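AF1502 (Archaeoglobus fulgidus, PDB 5A1Q) is of unknown function but represents the STAC domain, a small helical domain associated with transmembrane solute transport and two-component signal transduction systems. Local coordinates at residues 43-48 and 64-68. Sequence-based numbering, arbitrary orientation.
Sequences YKEILS and EERLE
In this all-helical four-helix STAC domain, the helices spanning 43-51 and 57-70 form a nearly antiparallel helical hairpin. Residues 43-48 and 64-68 are regular alpha-helix (Leu-47 N to Tyr-43 O 3.0 Å, Glu-68 N to Glu-64 O 2.9 Å); their axes run at 161° with a closest approach of 12.0 Å, too far for backbone contact, so side chains bridge the gap. The nearest CA atoms, those of Leu-47 and Glu-64, lie 7.5 Å apart and give the register. Tyr-43, Leu-47 and Leu-67 aim CA-to-CB toward the partner helix. Both leucines adopt the mt rotamer, placing Leu-47 CD1 4.2 Å from Leu-67 CD1; Tyr-43, with chi1 p, brings CE2 to 3.7 Å from that same Leu-67 CD1, so the methyl approaches the tyrosine ring obliquely. Leu-10 and Leu-14 of helix 7-18 pack on Leu-47, tying it into the domain core, and Ile-5, from the loop before that helix, touches Tyr-43 and Leu-67. A polar strip lines one edge of the apolar contact. Lys-44, mttt, is extended, whereas Glu-68 is bent at chi2 (chi1 m, chi2 m), and a salt bridge joins Lys-44 NZ to Glu-68 OE2 at 2.9 Å. Glu-64 reaches across with chi1 m and an off-rotamer chi2 of -148°, its OE2 3.7 Å from Leu-47 CB and salt-bridged to Lys-51. Water 1 donates to Lys-44 O at 2.8 Å and, weakly, to Glu-64 OE2 at 2.9 Å.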
ATOM      1  N   TYR A  43     -10.134  -4.129   7.055  1.00 20.76           N
ATOM      2  CA  TYR A  43      -9.082  -5.113   6.979  1.00 19.68           C
ATOM      3  C   TYR A  43      -8.859  -5.732   5.618  1.00 20.48           C
ATOM      4  O   TYR A  43      -7.719  -6.040   5.286  1.00 21.10           O
ATOM      5  CB  TYR A  43      -9.230  -6.227   8.046  1.00 20.94           C
ATOM      6  CG  TYR A  43     -10.249  -7.310   7.781  1.00 23.91           C
ATOM      7  CD1 TYR A  43     -11.551  -7.037   7.901  1.00 26.25           C
ATOM      8  CD2 TYR A  43      -9.852  -8.579   7.366  1.00 28.04           C
ATOM      9  CE1 TYR A  43     -12.543  -7.981   7.706  1.00 26.80           C
ATOM     10  CE2 TYR A  43     -10.819  -9.589   7.187  1.00 26.46           C
ATOM     11  CZ  TYR A  43     -12.172  -9.263   7.365  1.00 27.87           C
ATOM     12  OH  TYR A  43     -13.209 -10.142   7.136  1.00 32.12           O
ATOM     13  N   LYS A  44      -9.915  -5.877   4.831  1.00 22.11           N
ATOM     14  CA  LYS A  44      -9.743  -6.553   3.569  1.00 22.66           C
ATOM     15  C   LYS A  44      -8.965  -5.619   2.633  1.00 26.56           C
ATOM     16  O   LYS A  44      -8.122  -6.093   1.862  1.00 24.12           O
ATOM     17  CB  LYS A  44     -11.059  -6.958   2.989  1.00 26.65           C
ATOM     18  CG  LYS A  44     -11.641  -8.166   3.741  1.00 30.33           C
ATOM     19  CD  LYS A  44     -12.755  -8.815   2.968  1.00 33.74           C
ATOM     20  CE  LYS A  44     -13.370  -9.962   3.798  1.00 36.14           C
ATOM     21  NZ  LYS A  44     -14.381 -10.799   3.121  1.00 39.27           N
ATOM     22  N   GLU A  45      -9.236  -4.332   2.760  1.00 21.56           N
ATOM     23  CA  GLU A  45      -8.465  -3.338   1.955  1.00 25.28           C
ATOM     24  C   GLU A  45      -7.005  -3.302   2.320  1.00 22.19           C
ATOM     25  O   GLU A  45      -6.117  -3.247   1.447  1.00 23.40           O
ATOM     26  CB  GLU A  45      -9.079  -1.985   2.066  1.00 23.76           C
ATOM     27  CG  GLU A  45      -8.379  -1.050   1.115  1.00 29.73           C
ATOM     28  CD  GLU A  45      -9.234   0.122   0.730  1.00 54.78           C
ATOM     29  OE1 GLU A  45     -10.404  -0.074   0.316  1.00 98.51           O
ATOM     30  OE2 GLU A  45      -8.716   1.244   0.856  1.00 50.78           O
ATOM     31  N   ILE A  46      -6.701  -3.308   3.610  1.00 20.78           N
ATOM     32  CA  ILE A  46      -5.329  -3.466   4.035  1.00 20.25           C
ATOM     33  C   ILE A  46      -4.608  -4.709   3.478  1.00 21.20           C
ATOM     34  O   ILE A  46      -3.507  -4.655   2.874  1.00 21.13           O
ATOM     35  CB  ILE A  46      -5.200  -3.402   5.579  1.00 21.18           C
ATOM     36  CG1 ILE A  46      -5.780  -2.073   6.134  1.00 21.75           C
ATOM     37  CG2 ILE A  46      -3.753  -3.776   6.004  1.00 20.89           C
ATOM     38  CD1 ILE A  46      -5.922  -2.128   7.652  1.00 22.00           C
ATOM     39  N   LEU A  47      -5.251  -5.858   3.576  1.00 18.74           N
ATOM     40  CA  LEU A  47      -4.718  -7.044   2.980  1.00 19.22           C
ATOM     41  C   LEU A  47      -4.617  -6.972   1.465  1.00 22.03           C
ATOM     42  O   LEU A  47      -3.673  -7.584   0.898  1.00 23.99           O
ATOM     43  CB  LEU A  47      -5.558  -8.294   3.397  1.00 24.90           C
ATOM     44  CG  LEU A  47      -5.475  -8.569   4.869  1.00 26.26           C
ATOM     45  CD1 LEU A  47      -6.451  -9.678   5.222  1.00 30.59           C
ATOM     46  CD2 LEU A  47      -4.066  -8.939   5.299  1.00 34.93           C
ATOM     47  N   SER A  48      -5.538  -6.293   0.794  1.00 21.43           N
ATOM     48  CA  SER A  48      -5.452  -6.163  -0.650  1.00 22.93           C
ATOM     49  C   SER A  48      -4.105  -5.476  -1.061  1.00 24.06           C
ATOM     50  O   SER A  48      -3.490  -5.844  -2.078  1.00 23.14           O
ATOM     51  CB  SER A  48      -6.667  -5.445  -1.256  1.00 30.24           C
ATOM     52  OG  SER A  48      -6.671  -4.021  -0.995  1.00 37.14           O
ATOM     53  N   GLU A  64      -5.857 -14.348   4.441  1.00 26.65           N
ATOM     54  CA  GLU A  64      -7.247 -14.075   3.995  1.00 32.74           C
ATOM     55  C   GLU A  64      -8.140 -15.292   4.092  1.00 31.06           C
ATOM     56  O   GLU A  64      -9.273 -15.255   4.578  1.00 33.48           O
ATOM     57  CB  GLU A  64      -7.270 -13.579   2.565  1.00 34.60           C
ATOM     58  CG  GLU A  64      -6.654 -12.202   2.414  1.00 44.46           C
ATOM     59  CD  GLU A  64      -7.295 -11.369   1.322  1.00 55.90           C
ATOM     60  OE1 GLU A  64      -8.517 -11.488   1.108  1.00 77.36           O
ATOM     61  OE2 GLU A  64      -6.573 -10.563   0.700  1.00 53.86           O
ATOM     62  N   GLU A  65      -7.624 -16.426   3.617  1.00 30.83           N
ATOM     63  CA  GLU A  65      -8.352 -17.646   3.643  1.00 29.98           C
ATOM     64  C   GLU A  65      -8.751 -18.099   5.059  1.00 31.11           C
ATOM     65  O   GLU A  65      -9.884 -18.502   5.279  1.00 34.54           O
ATOM     66  CB  GLU A  65      -7.516 -18.755   2.934  1.00 31.77           C
ATOM     67  CG  GLU A  65      -7.668 -18.700   1.411  1.00 32.04           C
ATOM     68  CD  GLU A  65      -6.578 -19.483   0.660  1.00 47.37           C
ATOM     69  OE1 GLU A  65      -5.747 -20.128   1.338  1.00 37.27           O
ATOM     70  OE2 GLU A  65      -6.531 -19.391  -0.597  1.00 45.58           O
ATOM     71  N   ARG A  66      -7.809 -17.944   5.986  1.00 29.22           N
ATOM     72  CA  ARG A  66      -8.027 -18.316   7.396  1.00 32.31           C
ATOM     73  C   ARG A  66      -9.056 -17.409   8.044  1.00 31.38           C
ATOM     74  O   ARG A  66      -9.869 -17.878   8.865  1.00 37.50           O
ATOM     75  CB  ARG A  66      -6.718 -18.203   8.192  1.00 34.31           C
ATOM     76  CG  ARG A  66      -5.867 -19.464   8.033  1.00 50.64           C
ATOM     77  CD  ARG A  66      -4.415 -19.279   8.438  1.00 55.71           C
ATOM     78  NE  ARG A  66      -3.607 -20.471   8.089  1.00 61.85           N
ATOM     79  CZ  ARG A  66      -2.313 -20.629   8.392  1.00110.27           C
ATOM     80  NH1 ARG A  66      -1.650 -19.673   9.063  1.00 53.28           N
ATOM     81  NH2 ARG A  66      -1.668 -21.748   8.025  1.00 59.96           N
ATOM     82  N   LEU A  67      -9.049 -16.141   7.671  1.00 30.16           N
ATOM     83  CA  LEU A  67     -10.062 -15.212   8.215  1.00 32.61           C
ATOM     84  C   LEU A  67     -11.425 -15.515   7.671  1.00 44.39           C
ATOM     85  O   LEU A  67     -12.381 -15.510   8.435  1.00 43.35           O
ATOM     86  CB  LEU A  67      -9.666 -13.763   7.988  1.00 31.81           C
ATOM     87  CG  LEU A  67      -8.422 -13.292   8.731  1.00 28.92           C
ATOM     88  CD1 LEU A  67      -8.101 -11.847   8.388  1.00 34.18           C
ATOM     89  CD2 LEU A  67      -8.597 -13.470  10.228  1.00 39.97           C
ATOM     90  N   GLU A  68     -11.521 -15.835   6.372  1.00 40.46           N
ATOM     91  CA  GLU A  68     -12.786 -16.253   5.763  1.00 44.97           C
ATOM     92  C   GLU A  68     -13.385 -17.475   6.425  1.00 43.96           C
ATOM     93  O   GLU A  68     -14.604 -17.569   6.634  1.00 49.32           O
ATOM     94  CB  GLU A  68     -12.599 -16.534   4.261  1.00 52.21           C
ATOM     95  CG  GLU A  68     -12.470 -15.287   3.394  1.00 72.58           C
ATOM     96  CD  GLU A  68     -13.806 -14.614   3.076  1.00 84.66           C
ATOM     97  OE1 GLU A  68     -14.872 -15.168   3.432  1.00 78.38           O
ATOM     98  OE2 GLU A  68     -13.788 -13.518   2.462  1.00 63.54           O
TER
HETATM   99  O   HOH W   1      -8.630  -8.535   0.586  1.00 38.76           O